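Local coordinates for protein 2-keto-3-deoxygluconate kinase (PDB 2AFB) that probably phosphorylates 2-keto-3-deoxygluconate with ATP, as a sugar kinase of the pfkB (ribokinase) family, at residues Ile99-Ile104 / Val114-His119; Thr260-Ser265 / Ile282-Arg287; Val266-Asn271 / Gln309-Phe314. All coordinates share one frame; numbering follows the deposited sequence.

Contact 1 of 3, residues Ile99-Ile104 / Val114-His119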
loop_
_atom_site.group_PDB
_atom_site.type_symbol
_atom_site.label_atom_id
_atom_site.label_comp_id
_atom_site.label_asym_id
_atom_site.label_seq_id
_atom_site.Cartn_x
_atom_site.Cartn_y
_atom_site.Cartn_z
ATOM N N ILE A 99 11.635 -13.635 16.171
ATOM C CA ILE A 99 11.415 -12.533 15.276
ATOM C C ILE A 99 12.708 -11.765 15.040
ATOM O O ILE A 99 13.518 -11.609 15.954
ATOM C CB ILE A 99 10.414 -11.477 15.886
ATOM C CG1 ILE A 99 9.103 -12.141 16.273
ATOM C CG2 ILE A 99 10.260 -10.333 14.913
ATOM C CD1 ILE A 99 8.112 -11.180 16.995
ATOM N N TYR A 100 12.875 -11.225 13.836
ATOM C CA TYR A 100 13.807 -10.151 13.657
ATOM C C TYR A 100 13.276 -9.035 12.825
ATOM O O TYR A 100 12.497 -9.262 11.896
ATOM C CB TYR A 100 15.155 -10.628 13.138
ATOM C CG TYR A 100 15.320 -11.055 11.704
ATOM C CD1 TYR A 100 14.793 -12.260 11.234
ATOM C CD2 TYR A 100 16.070 -10.277 10.819
ATOM C CE1 TYR A 100 15.027 -12.689 9.922
ATOM C CE2 TYR A 100 16.327 -10.702 9.507
ATOM C CZ TYR A 100 15.809 -11.907 9.062
ATOM O OH TYR A 100 16.028 -12.310 7.748
ATOM N N PHE A 101 13.685 -7.825 13.217
ATOM C CA PHE A 101 13.319 -6.612 12.495
ATOM C C PHE A 101 14.514 -6.245 11.655
ATOM O O PHE A 101 15.626 -6.221 12.136
ATOM C CB PHE A 101 13.017 -5.475 13.438
ATOM C CG PHE A 101 11.888 -5.753 14.385
ATOM C CD1 PHE A 101 12.084 -6.534 15.478
ATOM C CD2 PHE A 101 10.606 -5.244 14.161
ATOM C CE1 PHE A 101 11.046 -6.812 16.362
ATOM C CE2 PHE A 101 9.569 -5.518 15.053
ATOM C CZ PHE A 101 9.799 -6.329 16.142
ATOM N N LEU A 102 14.280 -5.941 10.408
ATOM C CA LEU A 102 15.345 -5.597 9.500
ATOM C C LEU A 102 15.085 -4.269 8.814
ATOM O O LEU A 102 14.026 -4.080 8.181
ATOM C CB LEU A 102 15.477 -6.694 8.444
ATOM C CG LEU A 102 16.389 -6.307 7.269
ATOM C CD1 LEU A 102 17.817 -6.420 7.741
ATOM C CD2 LEU A 102 16.129 -7.278 6.064
ATOM N N GLU A 103 16.050 -3.350 8.939
ATOM C CA GLU A 103 16.072 -2.104 8.197
ATOM C C GLU A 103 17.003 -2.337 7.073
ATOM O O GLU A 103 18.189 -2.593 7.283
ATOM C CB GLU A 103 16.618 -0.948 8.993
ATOM C CG GLU A 103 15.744 -0.452 10.117
ATOM C CD GLU A 103 16.380 0.720 10.901
ATOM O OE1 GLU A 103 17.645 0.857 10.898
ATOM O OE2 GLU A 103 15.611 1.476 11.544
ATOM N N ILE A 104 16.486 -2.230 5.862
ATOM C CA ILE A 104 17.315 -2.413 4.681
ATOM C C ILE A 104 18.032 -1.087 4.356
ATOM O O ILE A 104 17.384 -0.028 4.112
ATOM C CB ILE A 104 16.484 -2.891 3.485
ATOM C CG1 ILE A 104 15.842 -4.234 3.849
ATOM C CG2 ILE A 104 17.352 -3.000 2.239
ATOM C CD1 ILE A 104 14.842 -4.697 2.845
ATOM N N VAL A 114 17.472 -5.696 14.395
ATOM C CA VAL A 114 17.130 -5.841 15.776
ATOM C C VAL A 114 16.566 -7.263 15.992
ATOM O O VAL A 114 15.482 -7.569 15.550
ATOM C CB VAL A 114 16.052 -4.831 16.155
ATOM C CG1 VAL A 114 15.684 -4.982 17.591
ATOM C CG2 VAL A 114 16.526 -3.388 15.860
ATOM N N TYR A 115 17.269 -8.110 16.724
ATOM C CA TYR A 115 16.765 -9.455 17.011
ATOM C C TYR A 115 15.795 -9.503 18.195
ATOM O O TYR A 115 16.011 -8.853 19.223
ATOM C CB TYR A 115 17.938 -10.433 17.315
ATOM C CG TYR A 115 18.722 -10.743 16.081
ATOM C CD1 TYR A 115 18.201 -11.606 15.098
ATOM C CD2 TYR A 115 19.930 -10.107 15.831
ATOM C CE1 TYR A 115 18.895 -11.858 13.938
ATOM C CE2 TYR A 115 20.632 -10.343 14.654
ATOM C CZ TYR A 115 20.117 -11.232 13.724
ATOM O OH TYR A 115 20.818 -11.485 12.569
ATOM N N ASP A 116 14.809 -10.390 18.079
ATOM C CA ASP A 116 13.851 -10.705 19.155
ATOM C C ASP A 116 13.510 -12.199 19.088
ATOM O O ASP A 116 12.375 -12.596 18.797
ATOM C CB ASP A 116 12.638 -9.841 18.923
ATOM C CG ASP A 116 11.671 -9.847 20.091
ATOM O OD1 ASP A 116 12.069 -10.254 21.217
ATOM O OD2 ASP A 116 10.503 -9.474 19.851
ATOM N N ARG A 117 14.559 -13.019 19.240
ATOM C CA ARG A 117 14.501 -14.451 19.001
ATOM C C ARG A 117 14.577 -15.233 20.310
ATOM O O ARG A 117 14.273 -16.409 20.356
ATOM C CB ARG A 117 15.601 -14.873 18.001
ATOM C CG ARG A 117 17.052 -14.713 18.523
ATOM C CD ARG A 117 18.163 -14.907 17.440
ATOM N NE ARG A 117 17.862 -16.040 16.585
ATOM C CZ ARG A 117 18.528 -16.326 15.464
ATOM N NH1 ARG A 117 19.580 -15.569 15.110
ATOM N NH2 ARG A 117 18.130 -17.354 14.704
ATOM N N ALA A 118 14.912 -14.574 21.395
ATOM C CA ALA A 118 15.087 -15.294 22.653
ATOM C C ALA A 118 13.799 -15.955 23.119
ATOM O O ALA A 118 12.721 -15.455 22.917
ATOM C CB ALA A 118 15.613 -14.373 23.699
ATOM N N HIS A 119 13.930 -17.130 23.683
ATOM C CA HIS A 119 12.816 -17.868 24.276
ATOM C C HIS A 119 11.845 -18.391 23.230
ATOM O O HIS A 119 10.735 -18.756 23.564
ATOM C CB HIS A 119 12.081 -17.021 25.336
ATOM C CG HIS A 119 12.993 -16.338 26.298
ATOM N ND1 HIS A 119 13.731 -17.022 27.242
ATOM C CD2 HIS A 119 13.278 -15.023 26.475
ATOM C CE1 HIS A 119 14.443 -16.159 27.948
ATOM N NE2 HIS A 119 14.180 -14.938 27.509
#

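Contact 2 of 3, residues Thr260-Ser265 / Ile282-Arg287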
loop_
_atom_site.group_PDB
_atom_site.type_symbol
_atom_site.label_atom_id
_atom_site.label_comp_id
_atom_site.label_asym_id
_atom_site.label_seq_id
_atom_site.Cartn_x
_atom_site.Cartn_y
_atom_site.Cartn_z
ATOM N N THR A 260 24.517 -0.517 -1.018
ATOM C CA THR A 260 23.837 -0.490 -2.318
ATOM C C THR A 260 24.606 -1.302 -3.402
ATOM O O THR A 260 23.989 -1.952 -4.229
ATOM C CB THR A 260 23.630 1.003 -2.807
ATOM O OG1 THR A 260 22.694 1.679 -1.948
ATOM C CG2 THR A 260 23.095 1.072 -4.299
ATOM N N VAL A 261 25.928 -1.217 -3.398
ATOM C CA VAL A 261 26.812 -1.970 -4.317
ATOM C C VAL A 261 27.824 -2.818 -3.557
ATOM O O VAL A 261 28.552 -2.313 -2.696
ATOM C CB VAL A 261 27.554 -1.010 -5.283
ATOM C CG1 VAL A 261 28.512 -1.756 -6.239
ATOM C CG2 VAL A 261 26.565 -0.180 -6.053
ATOM N N ASN A 262 27.835 -4.123 -3.863
ATOM C CA ASN A 262 28.890 -5.046 -3.456
ATOM C C ASN A 262 29.426 -5.784 -4.710
ATOM O O ASN A 262 28.739 -5.928 -5.706
ATOM C CB ASN A 262 28.387 -6.143 -2.517
ATOM C CG ASN A 262 27.978 -5.665 -1.136
ATOM O OD1 ASN A 262 27.552 -6.493 -0.319
ATOM N ND2 ASN A 262 28.110 -4.373 -0.846
ATOM N N TYR A 263 30.678 -6.204 -4.640
ATOM C CA TYR A 263 31.202 -7.178 -5.557
ATOM C C TYR A 263 31.054 -8.515 -4.889
ATOM O O TYR A 263 31.120 -8.603 -3.658
ATOM C CB TYR A 263 32.653 -6.894 -5.851
ATOM C CG TYR A 263 32.822 -5.667 -6.699
ATOM C CD1 TYR A 263 32.918 -4.406 -6.114
ATOM C CD2 TYR A 263 32.871 -5.769 -8.089
ATOM C CE1 TYR A 263 33.073 -3.283 -6.884
ATOM C CE2 TYR A 263 33.047 -4.655 -8.874
ATOM C CZ TYR A 263 33.144 -3.412 -8.264
ATOM O OH TYR A 263 33.312 -2.296 -9.042
ATOM N N TRP A 264 30.828 -9.555 -5.687
ATOM C CA TRP A 264 30.552 -10.892 -5.138
ATOM C C TRP A 264 31.124 -11.971 -6.034
ATOM O O TRP A 264 30.923 -11.960 -7.268
ATOM C CB TRP A 264 29.035 -11.060 -4.994
ATOM C CG TRP A 264 28.527 -12.391 -4.569
ATOM C CD1 TRP A 264 28.074 -13.411 -5.397
ATOM C CD2 TRP A 264 28.401 -12.885 -3.218
ATOM N NE1 TRP A 264 27.678 -14.494 -4.621
ATOM C CE2 TRP A 264 27.867 -14.191 -3.291
ATOM C CE3 TRP A 264 28.671 -12.347 -1.953
ATOM C CZ2 TRP A 264 27.614 -14.962 -2.128
ATOM C CZ3 TRP A 264 28.397 -13.103 -0.836
ATOM C CH2 TRP A 264 27.878 -14.393 -0.933
ATOM N N SER A 265 31.787 -12.929 -5.391
ATOM C CA SER A 265 32.359 -14.084 -6.081
ATOM C C SER A 265 32.547 -15.185 -5.063
ATOM O O SER A 265 32.393 -14.952 -3.863
ATOM C CB SER A 265 33.696 -13.742 -6.735
ATOM O OG SER A 265 34.670 -13.500 -5.751
ATOM N N ILE A 282 27.064 -5.921 -7.939
ATOM C CA ILE A 282 25.631 -6.093 -7.735
ATOM C C ILE A 282 25.075 -4.812 -7.142
ATOM O O ILE A 282 25.604 -4.330 -6.135
ATOM C CB ILE A 282 25.373 -7.248 -6.721
ATOM C CG1 ILE A 282 26.090 -8.520 -7.204
ATOM C CG2 ILE A 282 23.871 -7.453 -6.498
ATOM C CD1 ILE A 282 25.950 -9.690 -6.242
ATOM N N HIS A 283 24.038 -4.247 -7.771
ATOM C CA HIS A 283 23.153 -3.289 -7.097
ATOM C C HIS A 283 22.111 -4.122 -6.380
ATOM O O HIS A 283 21.264 -4.785 -7.012
ATOM C CB HIS A 283 22.454 -2.324 -8.054
ATOM C CG HIS A 283 23.305 -1.203 -8.546
ATOM N ND1 HIS A 283 24.426 -1.398 -9.332
ATOM C CD2 HIS A 283 23.168 0.140 -8.402
ATOM C CE1 HIS A 283 24.940 -0.221 -9.646
ATOM N NE2 HIS A 283 24.188 0.730 -9.105
ATOM N N ILE A 284 22.156 -4.051 -5.065
ATOM C CA ILE A 284 21.435 -4.924 -4.184
ATOM C C ILE A 284 19.966 -4.501 -3.956
ATOM O O ILE A 284 19.695 -3.335 -3.733
ATOM C CB ILE A 284 22.215 -4.945 -2.822
ATOM C CG1 ILE A 284 23.629 -5.527 -3.046
ATOM C CG2 ILE A 284 21.478 -5.700 -1.795
ATOM C CD1 ILE A 284 24.560 -5.320 -1.879
ATOM N N VAL A 285 19.029 -5.450 -4.058
ATOM C CA VAL A 285 17.633 -5.277 -3.626
ATOM C C VAL A 285 17.482 -5.794 -2.148
ATOM O O VAL A 285 16.927 -5.110 -1.265
ATOM C CB VAL A 285 16.698 -6.082 -4.488
ATOM C CG1 VAL A 285 15.299 -6.126 -3.905
ATOM C CG2 VAL A 285 16.712 -5.564 -5.911
ATOM N N ASP A 286 17.985 -6.999 -1.904
ATOM C CA ASP A 286 17.929 -7.630 -0.577
ATOM C C ASP A 286 19.030 -8.669 -0.470
ATOM O O ASP A 286 18.866 -9.776 -0.963
ATOM C CB ASP A 286 16.562 -8.295 -0.353
ATOM C CG ASP A 286 16.248 -8.580 1.149
ATOM O OD1 ASP A 286 17.205 -8.736 2.001
ATOM O OD2 ASP A 286 15.013 -8.641 1.452
ATOM N N ARG A 287 20.119 -8.332 0.221
ATOM C CA ARG A 287 21.244 -9.276 0.364
ATOM C C ARG A 287 20.988 -10.417 1.349
ATOM O O ARG A 287 21.745 -11.399 1.380
ATOM C CB ARG A 287 22.525 -8.558 0.768
ATOM C CG ARG A 287 22.794 -8.531 2.262
ATOM C CD ARG A 287 24.070 -7.743 2.594
ATOM N NE ARG A 287 25.222 -8.531 3.070
ATOM C CZ ARG A 287 26.241 -8.011 3.790
ATOM N NH1 ARG A 287 26.243 -6.725 4.127
ATOM N NH2 ARG A 287 27.270 -8.762 4.191
#

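Contact 3 of 3, residues Val266-Asn271 / Gln309-Phe314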
loop_
_atom_site.group_PDB
_atom_site.type_symbol
_atom_site.label_atom_id
_atom_site.label_comp_id
_atom_site.label_asym_id
_atom_site.label_seq_id
_atom_site.Cartn_x
_atom_site.Cartn_y
_atom_site.Cartn_z
ATOM N N VAL A 266 32.836 -16.389 -5.536
ATOM C CA VAL A 266 33.033 -17.537 -4.621
ATOM C C VAL A 266 34.182 -18.380 -5.054
ATOM O O VAL A 266 34.694 -18.214 -6.174
ATOM C CB VAL A 266 31.772 -18.446 -4.506
ATOM C CG1 VAL A 266 30.550 -17.593 -4.123
ATOM C CG2 VAL A 266 31.535 -19.282 -5.854
HETATM N N MSE A 267 34.626 -19.243 -4.133
HETATM C CA MSE A 267 35.613 -20.221 -4.450
HETATM C C MSE A 267 35.130 -21.576 -4.013
HETATM O O MSE A 267 34.624 -21.723 -2.913
HETATM C CB MSE A 267 36.925 -19.923 -3.747
HETATM C CG MSE A 267 38.044 -20.876 -4.142
HETATM SE SE MSE A 267 39.405 -21.075 -2.681
HETATM C CE MSE A 267 38.233 -21.833 -1.270
ATOM N N VAL A 268 35.353 -22.573 -4.851
ATOM C CA VAL A 268 35.118 -23.950 -4.459
ATOM C C VAL A 268 36.441 -24.632 -4.498
ATOM O O VAL A 268 37.122 -24.611 -5.513
ATOM C CB VAL A 268 34.093 -24.624 -5.395
ATOM C CG1 VAL A 268 34.097 -26.135 -5.252
ATOM C CG2 VAL A 268 32.707 -24.049 -5.115
ATOM N N PHE A 269 36.813 -25.270 -3.394
ATOM C CA PHE A 269 38.088 -26.024 -3.334
ATOM C C PHE A 269 37.795 -27.508 -3.172
ATOM O O PHE A 269 37.194 -27.914 -2.190
ATOM C CB PHE A 269 38.936 -25.528 -2.162
ATOM C CG PHE A 269 40.302 -26.181 -2.043
ATOM C CD1 PHE A 269 40.471 -27.346 -1.317
ATOM C CD2 PHE A 269 41.419 -25.583 -2.612
ATOM C CE1 PHE A 269 41.754 -27.923 -1.172
ATOM C CE2 PHE A 269 42.681 -26.139 -2.498
ATOM C CZ PHE A 269 42.845 -27.336 -1.798
ATOM N N GLU A 270 38.187 -28.305 -4.154
ATOM C CA GLU A 270 38.053 -29.752 -4.060
ATOM C C GLU A 270 39.102 -30.413 -4.941
ATOM O O GLU A 270 39.693 -29.757 -5.800
ATOM C CB GLU A 270 36.605 -30.246 -4.313
ATOM C CG GLU A 270 35.939 -29.786 -5.567
ATOM C CD GLU A 270 34.417 -30.172 -5.682
ATOM O OE1 GLU A 270 33.664 -30.205 -4.673
ATOM O OE2 GLU A 270 33.968 -30.420 -6.823
ATOM N N ASN A 271 39.353 -31.689 -4.672
ATOM C CA ASN A 271 40.438 -32.470 -5.282
ATOM C C ASN A 271 41.760 -31.729 -5.270
ATOM O O ASN A 271 42.506 -31.776 -6.239
ATOM C CB ASN A 271 40.090 -32.907 -6.718
ATOM C CG ASN A 271 38.707 -33.580 -6.812
ATOM O OD1 ASN A 271 37.790 -33.081 -7.490
ATOM N ND2 ASN A 271 38.548 -34.695 -6.107
ATOM N N GLN A 309 34.611 -26.542 -11.334
ATOM C CA GLN A 309 34.473 -25.192 -11.868
ATOM C C GLN A 309 32.992 -24.832 -12.008
ATOM O O GLN A 309 32.565 -23.734 -11.599
ATOM C CB GLN A 309 35.236 -25.001 -13.193
ATOM C CG GLN A 309 35.426 -23.536 -13.593
ATOM C CD GLN A 309 36.204 -22.693 -12.534
ATOM O OE1 GLN A 309 37.242 -23.116 -12.040
ATOM N NE2 GLN A 309 35.677 -21.507 -12.199
ATOM N N LYS A 310 32.195 -25.763 -12.519
ATOM C CA LYS A 310 30.779 -25.492 -12.691
ATOM C C LYS A 310 30.092 -25.316 -11.370
ATOM O O LYS A 310 29.172 -24.510 -11.248
ATOM C CB LYS A 310 30.071 -26.555 -13.559
ATOM C CG LYS A 310 28.554 -26.413 -13.519
ATOM C CD LYS A 310 27.840 -27.386 -14.400
ATOM C CE LYS A 310 26.576 -26.768 -15.054
ATOM N NZ LYS A 310 25.391 -26.896 -14.276
ATOM N N LYS A 311 30.524 -26.039 -10.349
ATOM C CA LYS A 311 29.981 -25.806 -9.018
ATOM C C LYS A 311 30.182 -24.362 -8.563
ATOM O O LYS A 311 29.329 -23.799 -7.893
ATOM C CB LYS A 311 30.665 -26.671 -7.956
ATOM C CG LYS A 311 30.153 -28.046 -7.852
ATOM C CD LYS A 311 30.804 -28.790 -6.688
ATOM C CE LYS A 311 30.802 -30.287 -6.970
ATOM N NZ LYS A 311 30.858 -31.039 -5.714
ATOM N N ALA A 312 31.351 -23.808 -8.861
ATOM C CA ALA A 312 31.662 -22.451 -8.451
ATOM C C ALA A 312 30.841 -21.461 -9.249
ATOM O O ALA A 312 30.281 -20.548 -8.665
ATOM C CB ALA A 312 33.151 -22.135 -8.599
ATOM N N GLU A 313 30.752 -21.641 -10.561
ATOM C CA GLU A 313 30.056 -20.661 -11.393
ATOM C C GLU A 313 28.567 -20.670 -11.093
ATOM O O GLU A 313 27.963 -19.602 -10.945
ATOM C CB GLU A 313 30.265 -20.903 -12.895
ATOM C CG GLU A 313 31.678 -20.775 -13.401
ATOM C CD GLU A 313 32.354 -19.403 -13.163
ATOM O OE1 GLU A 313 31.695 -18.376 -12.785
ATOM O OE2 GLU A 313 33.588 -19.368 -13.393
ATOM N N PHE A 314 27.988 -21.871 -10.996
ATOM C CA PHE A 314 26.571 -22.037 -10.720
ATOM C C PHE A 314 26.226 -21.426 -9.354
ATOM O O PHE A 314 25.258 -20.668 -9.212
ATOM C CB PHE A 314 26.205 -23.516 -10.719
ATOM C CG PHE A 314 24.735 -23.780 -10.581
ATOM C CD1 PHE A 314 23.927 -23.902 -11.723
ATOM C CD2 PHE A 314 24.167 -23.978 -9.325
ATOM C CE1 PHE A 314 22.584 -24.157 -11.590
ATOM C CE2 PHE A 314 22.823 -24.223 -9.202
ATOM C CZ PHE A 314 22.038 -24.334 -10.332
#

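Contact 1 of 3, residues Ile99-Ile104 / Val114-His119
In the beta hairpin formed by strands 99-103 and 112-116, Ile99 and Phe101 lie opposite Asp116 and Val114 as antiparallel hydrogen-bonded pairs, with Tyr100 and Tyr115 as the non-hydrogen-bonded pair between them. Phe101 N reaches Val114 O at 3.0 Å in an almost straight bond, and Val114 N returns one to Phe101 O. Toward the end of strand 112-116 the ladder is less regular. Asp116 N still meets Ile99 O at 2.8 Å, but Ile99 N approaches Asp116 O from above the carbonyl plane, 54° out of it.

Tyr100 and Tyr115 share one face of the sheet. Their rings are roughly parallel (27°) but offset, with little overlap, and the real touch is Tyr115 CD1 against Tyr100 CB, 3.8 Å away. CG of Tyr100 stands between its own backbone N and carbonyl carbon (chi1 74°); beyond it the ring turns from Tyr115 to place its OH on Asp328, to which it is hydrogen-bonded.

The hairpin belongs to the small sheet that forms the lid in ribokinase-like kinases. Strand 99-103 also bonds to strand 22-26, whereas strand 112-116 is outermost within the chain.

The other face carries Ile99, Phe101, Val114 and Asp116. Phe101 CB packs on Val114 CB at 4.1 Å, while Val114 O lies in the plane of the phenyl ring at its edge, 3.6 Å from Phe101 CD1. Ile99 and Asp116 run side by side, Ile99 CD1 coming within 4.1 Å of Asp116 OD2. This face meets the second subunit: Asp116 OD2 forms a salt bridge with Arg96 of that subunit, and Leu72 and Pro71 of the same subunit pack on Phe101 and Val114, respectively.

Contact 2 of 3, residues Thr260-Ser265 / Ile282-Arg287
Val261 and His283 lie side by side on one face of the sheet, and CG2 of Val261 sits over the centre of the imidazole in a CH-pi contact. The methyl is 3.9 Å from the His283 ring centroid and only 8° off the ring normal. On the other face Ile284 CD1 presses against the Asn262 amide, 3.5 Å from Asn262 CG, which is set there by standing beside its backbone N, anti to the carbonyl carbon (chi1 -69°). Ile282 CD1 likewise meets Trp264 CB, at 3.6 Å.

Strands 261-270 and 273-283 form an antiparallel hairpin at the edge of the main sheet, where Asn262 and Ile282 are the hydrogen-bonded pair; Ile282 N lies 2.8 Å from Asn262 O. Ile284 N bonds to Thr260 O (2.9 Å). Val261 and His283, a non-hydrogen-bonded pair, add CA-H...O contacts, including Val261 CA to Ile282 O at 3.2 Å.

Asn262 has its amide fixed at both ends. Its ND2 donates to Val261 O at 2.8 Å, that oxygen lying close to the amide plane but ND2 above the Val261 carbonyl plane, while Asn262 OD1 accepts from Arg254. Trp264 NE1 is bonded to Ser319, so the indole is tied to helix 308-322. Asp286, salt-bridged to Arg24 of the lid sheet, opens the Asp-x-x-Gly-Ala-Gly-Asp signature of pfkB kinases, which in relatives supplies the catalytic base.

His283 NE2 binds a nickel ion together with His283 of the third and fourth subunits, and His283 N is hydrogen-bonded to Ser107 of the third. Val261 thus packs on one face of a metal ligand at a subunit junction. Coordination through NE2 implies that this nitrogen offers its lone pair to the metal, so a neutral imidazole would probably carry its proton on ND1.

Contact 3 of 3, residues Val266-Asn271 / Gln309-Phe314
A salt bridge joins Glu270, at the end of strand 261-270, to Lys311 on helix 308-322. Lys311 NZ approaches the syn lone pair of Glu270 OE1 at 3.1 Å, while Glu270 OE2 lies 3.2 Å from Lys311 CE. The two side chains cross at about a right angle; that of Lys311 is extended beyond CG, carrying its ammonium out to the carboxylate. Both charged groups are buried and have further partners: Thr248 on Glu270 OE1, Ser308 on Glu270 OE2, and Ser302 on Lys311 NZ.

This is helix-on-sheet packing of the alpha/beta ribokinase fold: residues 309-314 lie over residues 266-270, the two segment axes nearly antiparallel (156°) and 7.6 Å apart at their closest.

Apolar contact centres on Ala312, whose small side chain faces the strand. Val268 CG2 comes within 3.8 Å of Ala312 CA and 4.0 Å of Ala312 CB. Two residues earlier on the same face of the strand, Val266 CG2 rests 3.3 Å from Ala312 O, placed there by a first torsion that sets it between the backbone N and carbonyl carbon of Val266. Helix 290-304 adds Phe294 against Val266 and Leu298 against Val268 and Lys311.

Overall arrangement
Contacts 2 and 3 share strand 261-270: its first half pairs with strand 273-283 in contact 2, and its second half carries helix 308-322 in contact 3, their centres 20 Å apart. Contact 1 belongs to the lid sheet, its centre about 22 Å from that of contact 2 and about 33 Å from that of contact 3. Lid and main domain touch where Ile104 CG2 meets Val285 O at 4.1 Å. With the lid sheet in one and the signature starting at Asp286 in the other, contacts 1 and 2 probably border the active-site cleft, as in relatives. Nickel lies about 2 Å from the His283 side chain and about 13 Å from that of Tyr100.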